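ABC transporter, substrate binding protein (Polyamine) (Agrobacterium tumefaciens, PDB 4EUO) binds gamma-aminobutyric acid (GABA) in the periplasm, probably delivering it to an ABC transporter for uptake into the cell. Local coordinates at residues 38-43 with 57-63; 96-102 with 222-228; 51-55 with 231-236. All coordinates share one frame; numbering follows the deposited sequence.

Contact 1. Residues 38-43 with 57-63; sequences TDYGKL and VDVEGDY
The rings of Y40 and Y63 form an offset stack at the start of two helices, in a beta-alpha-beta-alpha part of the periplasmic binding protein fold: Y40 opens helix 40-48, and Y63 lies on helix 61-67, directly after strand 56-60. The two planes are almost parallel, 6° apart, with centroids separated by 3.9 Å. The side chains run past each other in opposite directions, which brings CE1 of Y40 above CG of Y63, 3.6 Å away, and the CB of Y63 over the Y40 face. A chi1 of 169° carries the Y63 ring back from helix 61-67 alongside Y40.

At the far end of Y40 the hydroxyl is held twice. It donates to E60 OE1 at 2.7 Å, meeting that oxygen from above the carboxylate plane, and it accepts a nearly straight bond from E60 N. These two bonds pin the hydroxyl end of Y40 to the backbone and side chain of E60, a residue of the GABA pocket whose other carboxylate oxygen bonds Y135. V59 CG1 packs at the ring edge, beside CE1.

T38 and L43 extend the contact. T38 OG1 donates to D58 O, and its CG2 meets V59 CG1. L43 CD1 reaches V57 CG2, and both L43 methyls rest near the hydroxyl of Y63. A water joins the two helices, donating to Y40 O at 2.8 Å and lying 2.6 Å from Y63 OH, in the plane of the Y63 ring.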
loop_
_atom_site.group_PDB
_atom_site.type_symbol
_atom_site.label_atom_id
_atom_site.label_comp_id
_atom_site.label_asym_id
_atom_site.label_seq_id
_atom_site.Cartn_x
_atom_site.Cartn_y
_atom_site.Cartn_z
ATOM N N THR A 38 -1.656 -7.591 -8.079
ATOM C CA THR A 38 -0.439 -8.130 -7.506
ATOM C C THR A 38 -0.786 -9.253 -6.564
ATOM O O THR A 38 -1.626 -9.097 -5.671
ATOM C CB THR A 38 0.330 -7.048 -6.790
ATOM O OG1 THR A 38 0.723 -6.129 -7.810
ATOM C CG2 THR A 38 1.574 -7.584 -6.035
ATOM N N ASP A 39 -0.099 -10.374 -6.713
ATOM C CA ASP A 39 -0.327 -11.561 -5.918
ATOM C C ASP A 39 1.019 -12.236 -5.795
ATOM O O ASP A 39 1.607 -12.613 -6.817
ATOM C CB ASP A 39 -1.362 -12.433 -6.636
ATOM C CG ASP A 39 -1.727 -13.704 -5.908
ATOM O OD1 ASP A 39 -2.938 -13.896 -5.628
ATOM O OD2 ASP A 39 -0.819 -14.502 -5.610
ATOM N N TYR A 40 1.518 -12.376 -4.564
ATOM C CA TYR A 40 2.850 -12.898 -4.376
ATOM C C TYR A 40 2.963 -14.368 -4.717
ATOM O O TYR A 40 4.037 -14.795 -5.180
ATOM C CB TYR A 40 3.342 -12.600 -2.961
ATOM C CG TYR A 40 3.223 -11.128 -2.594
ATOM C CD1 TYR A 40 3.649 -10.128 -3.468
ATOM C CD2 TYR A 40 2.737 -10.743 -1.354
ATOM C CE1 TYR A 40 3.531 -8.775 -3.136
ATOM C CE2 TYR A 40 2.610 -9.407 -1.010
ATOM C CZ TYR A 40 3.018 -8.428 -1.899
ATOM O OH TYR A 40 2.893 -7.096 -1.617
ATOM N N GLY A 41 1.871 -15.117 -4.553
ATOM C CA GLY A 41 1.865 -16.532 -4.945
ATOM C C GLY A 41 1.981 -16.662 -6.457
ATOM O O GLY A 41 2.746 -17.505 -6.953
ATOM N N LYS A 42 1.238 -15.832 -7.211
ATOM C CA LYS A 42 1.330 -15.850 -8.678
ATOM C C LYS A 42 2.708 -15.368 -9.151
ATOM O O LYS A 42 3.223 -15.889 -10.152
ATOM C CB LYS A 42 0.237 -15.009 -9.336
ATOM C CG LYS A 42 -1.146 -15.627 -9.147
ATOM C CD LYS A 42 -2.200 -14.873 -9.932
ATOM C CE LYS A 42 -3.593 -15.358 -9.604
ATOM N NZ LYS A 42 -4.543 -15.113 -10.723
ATOM N N LEU A 43 3.314 -14.392 -8.452
ATOM C CA LEU A 43 4.652 -13.912 -8.822
ATOM C C LEU A 43 5.627 -15.070 -8.668
ATOM O O LEU A 43 6.384 -15.379 -9.597
ATOM C CB LEU A 43 5.043 -12.707 -7.908
ATOM C CG LEU A 43 6.221 -11.847 -8.397
ATOM C CD1 LEU A 43 6.179 -10.429 -7.770
ATOM C CD2 LEU A 43 7.572 -12.509 -8.132
ATOM N N VAL A 57 6.309 -5.005 -11.245
ATOM C CA VAL A 57 5.216 -5.227 -10.305
ATOM C C VAL A 57 5.285 -4.189 -9.181
ATOM O O VAL A 57 6.341 -3.947 -8.603
ATOM C CB VAL A 57 5.276 -6.650 -9.710
ATOM C CG1 VAL A 57 4.031 -6.967 -8.868
ATOM C CG2 VAL A 57 5.420 -7.735 -10.797
ATOM N N ASP A 58 4.125 -3.636 -8.860
ATOM C CA ASP A 58 4.004 -2.781 -7.695
ATOM C C ASP A 58 3.651 -3.718 -6.516
ATOM O O ASP A 58 2.627 -4.414 -6.528
ATOM C CB ASP A 58 2.903 -1.757 -7.955
ATOM C CG ASP A 58 2.677 -0.803 -6.813
ATOM O OD1 ASP A 58 2.470 -1.282 -5.681
ATOM O OD2 ASP A 58 2.731 0.407 -7.047
ATOM N N VAL A 59 4.547 -3.731 -5.518
ATOM C CA VAL A 59 4.401 -4.624 -4.364
ATOM C C VAL A 59 4.476 -3.829 -3.073
ATOM O O VAL A 59 4.907 -2.684 -3.060
ATOM C CB VAL A 59 5.514 -5.720 -4.365
ATOM C CG1 VAL A 59 5.429 -6.602 -5.601
ATOM C CG2 VAL A 59 6.904 -5.100 -4.227
ATOM N N GLU A 60 4.149 -4.487 -1.946
ATOM C CA GLU A 60 4.352 -3.856 -0.649
ATOM C C GLU A 60 5.835 -3.823 -0.316
ATOM O O GLU A 60 6.565 -4.790 -0.626
ATOM C CB GLU A 60 3.548 -4.612 0.415
ATOM C CG GLU A 60 2.053 -4.313 0.252
ATOM C CD GLU A 60 1.115 -5.415 0.712
ATOM O OE1 GLU A 60 1.441 -6.611 0.578
ATOM O OE2 GLU A 60 -0.009 -5.069 1.131
ATOM N N GLY A 61 6.285 -2.756 0.357
ATOM C CA GLY A 61 7.718 -2.612 0.618
ATOM C C GLY A 61 8.334 -3.689 1.485
ATOM O O GLY A 61 9.529 -4.000 1.323
ATOM N N ASP A 62 7.575 -4.265 2.415
ATOM C CA ASP A 62 8.147 -5.322 3.251
ATOM C C ASP A 62 8.392 -6.594 2.430
ATOM O O ASP A 62 9.394 -7.283 2.631
ATOM C CB ASP A 62 7.260 -5.598 4.468
ATOM C CG ASP A 62 5.936 -6.231 4.116
ATOM O OD1 ASP A 62 5.137 -5.576 3.395
ATOM O OD2 ASP A 62 5.717 -7.383 4.512
ATOM N N TYR A 63 7.479 -6.889 1.494
ATOM C CA TYR A 63 7.693 -7.993 0.576
ATOM C C TYR A 63 8.933 -7.698 -0.290
ATOM O O TYR A 63 9.845 -8.550 -0.392
ATOM C CB TYR A 63 6.461 -8.206 -0.312
ATOM C CG TYR A 63 6.738 -9.170 -1.442
ATOM C CD1 TYR A 63 6.596 -10.543 -1.262
ATOM C CD2 TYR A 63 7.166 -8.707 -2.692
ATOM C CE1 TYR A 63 6.852 -11.436 -2.307
ATOM C CE2 TYR A 63 7.424 -9.592 -3.740
ATOM C CZ TYR A 63 7.265 -10.944 -3.537
ATOM O OH TYR A 63 7.511 -11.807 -4.584
HETATM O O HOH W 1 6.574 -14.236 -4.221
#

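Contact 2. Residues 96-102 with 222-228; sequences VGSFYYS and ITAADSL. With ABU (gamma-amino-butanoic acid), chain E.
Backbone hydrogen bonds join V96-S102 to I222-L228 as antiparallel neighbours in the sheet, with F99, Y101 and D226 on the face that lines the GABA pocket. The long strands 96-107 and 215-229 are consistent with the interdomain connections of this periplasmic binding protein class. Y101 and A224 make a hydrogen-bonded pair, Y101 N to A224 O being essentially linear at 2.9 Å, and L228 N donates to V96 O. Between these, S98 N reaches D226 O at 174° but from above the carbonyl plane, and D226 N returns a bond to F99 O.

The charged contact is made by D226, whose OD1 accepts from the GABA ammonium nitrogen N at 2.8 Å; the bond to OD2 is weak. A water lying 2.6 Å from Y101 OH donates to A225 O.

The rings of F99 and Y101 contact both the carboxylate and the ligand. D226 CB lies over one face of the F99 ring, 4.0 Å from its centroid, while the GABA chain meets that ring at its edge. CD of GABA sits over a face of Y101, 3.9 Å from CE2, and A224 O lies over the opposite face. Both rings reach the ligand with CG between the backbone N and carbonyl carbon (chi1 61° for F99, 67° for Y101).

Further out, Y262 stacks on F99 and W200 meets Y101 steeply, while T12, R203 and Y262 also bond GABA. Helix 10-28 touches S98 and F99, strand 56-60 adjoins S227 and L228, and helix 237-247 packs on V96 and L228.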
loop_
_atom_site.group_PDB
_atom_site.type_symbol
_atom_site.label_atom_id
_atom_site.label_comp_id
_atom_site.label_asym_id
_atom_site.label_seq_id
_atom_site.Cartn_x
_atom_site.Cartn_y
_atom_site.Cartn_z
ATOM N N VAL A 96 12.804 -0.088 -5.619
ATOM C CA VAL A 96 12.740 1.326 -5.315
ATOM C C VAL A 96 11.289 1.616 -4.931
ATOM O O VAL A 96 10.370 0.850 -5.288
ATOM C CB VAL A 96 13.199 2.236 -6.464
ATOM C CG1 VAL A 96 14.696 2.029 -6.768
ATOM C CG2 VAL A 96 12.347 2.042 -7.704
ATOM N N GLY A 97 11.062 2.734 -4.274
ATOM C CA GLY A 97 9.699 3.087 -3.909
ATOM C C GLY A 97 8.816 3.408 -5.098
ATOM O O GLY A 97 9.281 3.937 -6.107
ATOM N N SER A 98 7.531 3.073 -4.990
ATOM C CA SER A 98 6.487 3.343 -5.963
ATOM C C SER A 98 5.629 4.528 -5.502
ATOM O O SER A 98 5.322 5.436 -6.281
ATOM C CB SER A 98 5.613 2.101 -6.135
ATOM O OG SER A 98 4.603 2.385 -7.097
ATOM N N PHE A 99 5.199 4.496 -4.228
ATOM C CA PHE A 99 4.429 5.568 -3.624
ATOM C C PHE A 99 4.384 5.355 -2.129
ATOM O O PHE A 99 4.618 4.219 -1.665
ATOM C CB PHE A 99 2.997 5.704 -4.181
ATOM C CG PHE A 99 2.109 4.492 -3.989
ATOM C CD1 PHE A 99 1.286 4.378 -2.869
ATOM C CD2 PHE A 99 2.076 3.489 -4.936
ATOM C CE1 PHE A 99 0.449 3.266 -2.703
ATOM C CE2 PHE A 99 1.247 2.378 -4.778
ATOM C CZ PHE A 99 0.438 2.277 -3.662
ATOM N N TYR A 100 4.064 6.430 -1.395
ATOM C CA TYR A 100 4.023 6.421 0.056
ATOM C C TYR A 100 2.577 6.594 0.461
ATOM O O TYR A 100 1.863 7.436 -0.104
ATOM C CB TYR A 100 4.949 7.537 0.547
ATOM C CG TYR A 100 5.111 7.684 2.037
ATOM C CD1 TYR A 100 6.075 6.962 2.724
ATOM C CD2 TYR A 100 4.392 8.644 2.746
ATOM C CE1 TYR A 100 6.314 7.174 4.081
ATOM C CE2 TYR A 100 4.605 8.847 4.115
ATOM C CZ TYR A 100 5.589 8.130 4.761
ATOM O OH TYR A 100 5.863 8.372 6.090
ATOM N N TYR A 101 2.101 5.790 1.419
ATOM C CA TYR A 101 0.682 5.815 1.748
ATOM C C TYR A 101 0.457 5.646 3.225
ATOM O O TYR A 101 1.386 5.321 3.965
ATOM C CB TYR A 101 -0.053 4.687 0.977
ATOM C CG TYR A 101 0.304 3.275 1.383
ATOM C CD1 TYR A 101 -0.420 2.607 2.367
ATOM C CD2 TYR A 101 1.351 2.591 0.763
ATOM C CE1 TYR A 101 -0.101 1.299 2.731
ATOM C CE2 TYR A 101 1.685 1.289 1.127
ATOM C CZ TYR A 101 0.946 0.646 2.098
ATOM O OH TYR A 101 1.220 -0.650 2.452
ATOM N N SER A 102 -0.816 5.762 3.637
ATOM C CA SER A 102 -1.196 5.501 5.004
ATOM C C SER A 102 -2.401 4.594 5.073
ATOM O O SER A 102 -3.262 4.650 4.187
ATOM C CB SER A 102 -1.640 6.790 5.695
ATOM O OG SER A 102 -0.529 7.654 5.839
ATOM N N ILE A 222 -1.170 5.174 9.835
ATOM C CA ILE A 222 -0.009 4.297 9.817
ATOM C C ILE A 222 0.588 4.309 8.429
ATOM O O ILE A 222 -0.058 3.857 7.468
ATOM C CB ILE A 222 -0.420 2.898 10.259
ATOM C CG1 ILE A 222 -1.011 2.909 11.684
ATOM C CG2 ILE A 222 0.784 1.922 10.138
ATOM C CD1 ILE A 222 -1.792 1.615 11.963
ATOM N N THR A 223 1.826 4.806 8.301
ATOM C CA THR A 223 2.448 4.917 6.983
ATOM C C THR A 223 3.214 3.687 6.582
ATOM O O THR A 223 3.705 2.912 7.420
ATOM C CB THR A 223 3.427 6.100 6.905
ATOM O OG1 THR A 223 4.516 5.864 7.794
ATOM C CG2 THR A 223 2.790 7.387 7.273
ATOM N N ALA A 224 3.311 3.498 5.264
ATOM C CA ALA A 224 4.092 2.451 4.638
ATOM C C ALA A 224 4.328 2.878 3.195
ATOM O O ALA A 224 3.905 3.970 2.803
ATOM C CB ALA A 224 3.383 1.092 4.728
ATOM N N ALA A 225 5.042 2.059 2.413
ATOM C CA ALA A 225 5.253 2.413 1.025
ATOM C C ALA A 225 5.199 1.180 0.186
ATOM O O ALA A 225 5.548 0.085 0.643
ATOM C CB ALA A 225 6.599 3.126 0.824
ATOM N N ASP A 226 4.786 1.357 -1.066
ATOM C CA ASP A 226 4.907 0.293 -2.055
ATOM C C ASP A 226 6.220 0.492 -2.796
ATOM O O ASP A 226 6.815 1.588 -2.781
ATOM C CB ASP A 226 3.751 0.286 -3.042
ATOM C CG ASP A 226 2.514 -0.459 -2.546
ATOM O OD1 ASP A 226 2.428 -0.757 -1.336
ATOM O OD2 ASP A 226 1.637 -0.786 -3.394
ATOM N N SER A 227 6.622 -0.550 -3.528
ATOM C CA SER A 227 7.854 -0.574 -4.282
ATOM C C SER A 227 7.592 -1.080 -5.675
ATOM O O SER A 227 6.609 -1.787 -5.911
ATOM C CB SER A 227 8.824 -1.547 -3.630
ATOM O OG SER A 227 9.030 -1.202 -2.270
ATOM N N LEU A 228 8.526 -0.770 -6.585
ATOM C CA LEU A 228 8.522 -1.373 -7.933
ATOM C C LEU A 228 9.658 -2.367 -7.984
ATOM O O LEU A 228 10.779 -2.083 -7.545
ATOM C CB LEU A 228 8.705 -0.334 -9.031
ATOM C CG LEU A 228 7.627 0.726 -9.083
ATOM C CD1 LEU A 228 7.895 1.701 -10.212
ATOM C CD2 LEU A 228 6.200 0.118 -9.235
HETATM N N ABU E . -0.171 -1.650 -1.069
HETATM C CD ABU E . -0.946 -0.409 -1.196
HETATM C CB ABU E . -1.913 -0.472 -2.353
HETATM C CG ABU E . -2.649 0.820 -2.454
HETATM C C ABU E . -3.756 0.865 -3.486
HETATM O O ABU E . -4.663 1.832 -3.373
HETATM O OXT ABU E . -3.925 -0.064 -4.395
HETATM O O HOH W 2 3.610 -1.516 1.789
#

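Contact 3. Residues 51-55 with 231-236; sequences GVTWD and PKGTKN
V52 and P231 bring together two loops at one end of the substrate-binding protein fold, the first leading into strand 56-60 and the second a type II beta turn from P231 to T234 that follows strand 215-229. V52 CG1 touches P231 CB at 3.8 Å and also approaches T234 CA, while its other methyl, CG2, lies 3.3 Å from K232 O. CG1 thus spans the two ends of the turn, at P231 and T234, and CG2 faces the K232-G233 peptide. Its CG1 is anti to the backbone N (chi1 172°), which directs that branch to the proline. P231 meets the next part of the loop with the other edge of its ring: CG and CD lie against W54 O, and CD also comes near D55 O. W54 O is buried here without a polar partner.

The polar half of the contact centres on D55. T234 OG1 donates to D55 OD1 at 2.7 Å, approaching on the anti side and somewhat out of the carboxylate plane, with the two side chains crossing at about a right angle. The same hydroxyl accepts from N236 N, forming an ST turn just before helix 237-247, so one oxygen ties the loop together and links it to the aspartate.

In the next shell, D55 OD2 accepts from V4 N, anchoring the carboxylate to strand 3-6, and the indole nitrogen of W54 bonds D35. The turn closes through T234 N to P231 O, with G233 at its third position, where the positive phi of 106° suits glycine; E74 accepts from G233 N. P231 also packs on V47 of helix 40-48. Between the loops sits a water that accepts from K235 N at 2.9 Å and lies 2.8 Å from V52 O and 2.6 Å from D55 OD1.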
loop_
_atom_site.group_PDB
_atom_site.type_symbol
_atom_site.label_atom_id
_atom_site.label_comp_id
_atom_site.label_asym_id
_atom_site.label_seq_id
_atom_site.Cartn_x
_atom_site.Cartn_y
_atom_site.Cartn_z
ATOM N N GLY A 51 8.216 -18.550 -16.552
ATOM C CA GLY A 51 7.144 -18.025 -17.375
ATOM C C GLY A 51 6.721 -16.649 -16.910
ATOM O O GLY A 51 5.523 -16.383 -16.783
ATOM N N VAL A 52 7.697 -15.777 -16.657
ATOM C CA VAL A 52 7.368 -14.452 -16.143
ATOM C C VAL A 52 6.584 -13.680 -17.165
ATOM O O VAL A 52 7.029 -13.525 -18.312
ATOM C CB VAL A 52 8.623 -13.707 -15.689
ATOM C CG1 VAL A 52 8.290 -12.259 -15.339
ATOM C CG2 VAL A 52 9.242 -14.414 -14.499
ATOM N N THR A 53 5.412 -13.214 -16.766
ATOM C CA THR A 53 4.581 -12.414 -17.648
ATOM C C THR A 53 4.331 -11.012 -17.086
ATOM O O THR A 53 3.674 -10.208 -17.733
ATOM C CB THR A 53 3.286 -13.128 -17.968
ATOM O OG1 THR A 53 2.532 -13.290 -16.783
ATOM C CG2 THR A 53 3.526 -14.472 -18.663
ATOM N N TRP A 54 4.798 -10.746 -15.863
ATOM C CA TRP A 54 4.715 -9.407 -15.250
ATOM C C TRP A 54 6.129 -8.874 -15.266
ATOM O O TRP A 54 6.987 -9.456 -14.641
ATOM C CB TRP A 54 4.218 -9.526 -13.807
ATOM C CG TRP A 54 2.807 -9.986 -13.623
ATOM C CD1 TRP A 54 1.841 -10.133 -14.582
ATOM C CD2 TRP A 54 2.200 -10.366 -12.376
ATOM N NE1 TRP A 54 0.659 -10.554 -14.001
ATOM C CE2 TRP A 54 0.863 -10.728 -12.652
ATOM C CE3 TRP A 54 2.669 -10.464 -11.053
ATOM C CZ2 TRP A 54 -0.020 -11.156 -11.645
ATOM C CZ3 TRP A 54 1.787 -10.874 -10.053
ATOM C CH2 TRP A 54 0.464 -11.219 -10.355
ATOM N N ASP A 55 6.381 -7.777 -15.981
ATOM C CA ASP A 55 7.741 -7.228 -16.086
ATOM C C ASP A 55 8.101 -6.262 -14.957
ATOM O O ASP A 55 9.231 -6.246 -14.495
ATOM C CB ASP A 55 7.903 -6.569 -17.463
ATOM C CG ASP A 55 7.659 -7.577 -18.563
ATOM O OD1 ASP A 55 8.309 -8.629 -18.532
ATOM O OD2 ASP A 55 6.750 -7.347 -19.373
ATOM N N PRO A 231 10.296 -9.128 -11.613
ATOM C CA PRO A 231 10.434 -10.566 -11.323
ATOM C C PRO A 231 11.598 -11.231 -12.062
ATOM O O PRO A 231 11.817 -10.937 -13.245
ATOM C CB PRO A 231 9.088 -11.152 -11.740
ATOM C CG PRO A 231 8.136 -9.997 -11.603
ATOM C CD PRO A 231 8.947 -8.796 -12.077
ATOM N N LYS A 232 12.293 -12.130 -11.382
ATOM C CA LYS A 232 13.434 -12.850 -11.946
ATOM C C LYS A 232 12.982 -13.714 -13.125
ATOM O O LYS A 232 12.137 -14.603 -12.972
ATOM C CB LYS A 232 14.043 -13.730 -10.862
ATOM C CG LYS A 232 15.365 -14.389 -11.341
ATOM C CD LYS A 232 16.313 -14.716 -10.209
ATOM C CE LYS A 232 17.717 -14.997 -10.699
ATOM N NZ LYS A 232 18.468 -13.747 -10.991
ATOM N N GLY A 233 13.566 -13.436 -14.291
ATOM C CA GLY A 233 13.212 -14.160 -15.509
ATOM C C GLY A 233 12.366 -13.393 -16.491
ATOM O O GLY A 233 11.942 -13.957 -17.502
ATOM N N THR A 234 12.063 -12.107 -16.219
ATOM C CA THR A 234 11.345 -11.275 -17.180
ATOM C C THR A 234 12.049 -11.381 -18.542
ATOM O O THR A 234 13.293 -11.412 -18.582
ATOM C CB THR A 234 11.337 -9.789 -16.749
ATOM O OG1 THR A 234 10.848 -8.967 -17.828
ATOM C CG2 THR A 234 12.725 -9.301 -16.312
ATOM N N LYS A 235 11.269 -11.349 -19.621
ATOM C CA LYS A 235 11.884 -11.395 -20.958
ATOM C C LYS A 235 12.122 -9.977 -21.453
ATOM O O LYS A 235 12.680 -9.779 -22.539
ATOM C CB LYS A 235 11.019 -12.205 -21.944
ATOM C CG LYS A 235 9.625 -11.671 -22.225
ATOM C CD LYS A 235 8.936 -12.379 -23.419
ATOM C CE LYS A 235 9.326 -11.825 -24.785
ATOM N NZ LYS A 235 9.177 -10.338 -24.893
ATOM N N ASN A 236 11.682 -8.969 -20.651
ATOM C CA ASN A 236 11.785 -7.549 -21.001
ATOM C C ASN A 236 12.605 -6.792 -19.923
ATOM O O ASN A 236 12.177 -5.710 -19.487
ATOM C CB ASN A 236 10.365 -6.960 -21.159
ATOM C CG ASN A 236 9.478 -7.676 -22.165
ATOM O OD1 ASN A 236 8.320 -8.087 -21.893
ATOM N ND2 ASN A 236 9.993 -7.812 -23.373
HETATM O O HOH W 3 8.450 -11.199 -19.122
#

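Contacts 1 and 2 meet at the GABA pocket, their centres about 12 Å apart, because strands 56-60 and 215-229 are neighbours in one sheet. Contact 1 contributes E60 to the pocket; contact 2 contributes F99, Y101 and D226. Between them D58 OD1 and D226 OD2 lie 2.5 Å apart, a close approach of like charges that suggests a shared proton, and D58 OD2 is 2.7 Å from S98 OG. Contact 3 is more remote, its centre about 13 Å from that of contact 1 and about 22 Å from that of contact 2. It meets contact 1 through packing, V57 CG2 being 3.6 Å from P231 CG and K42 CB 3.9 Å from W54 CH2.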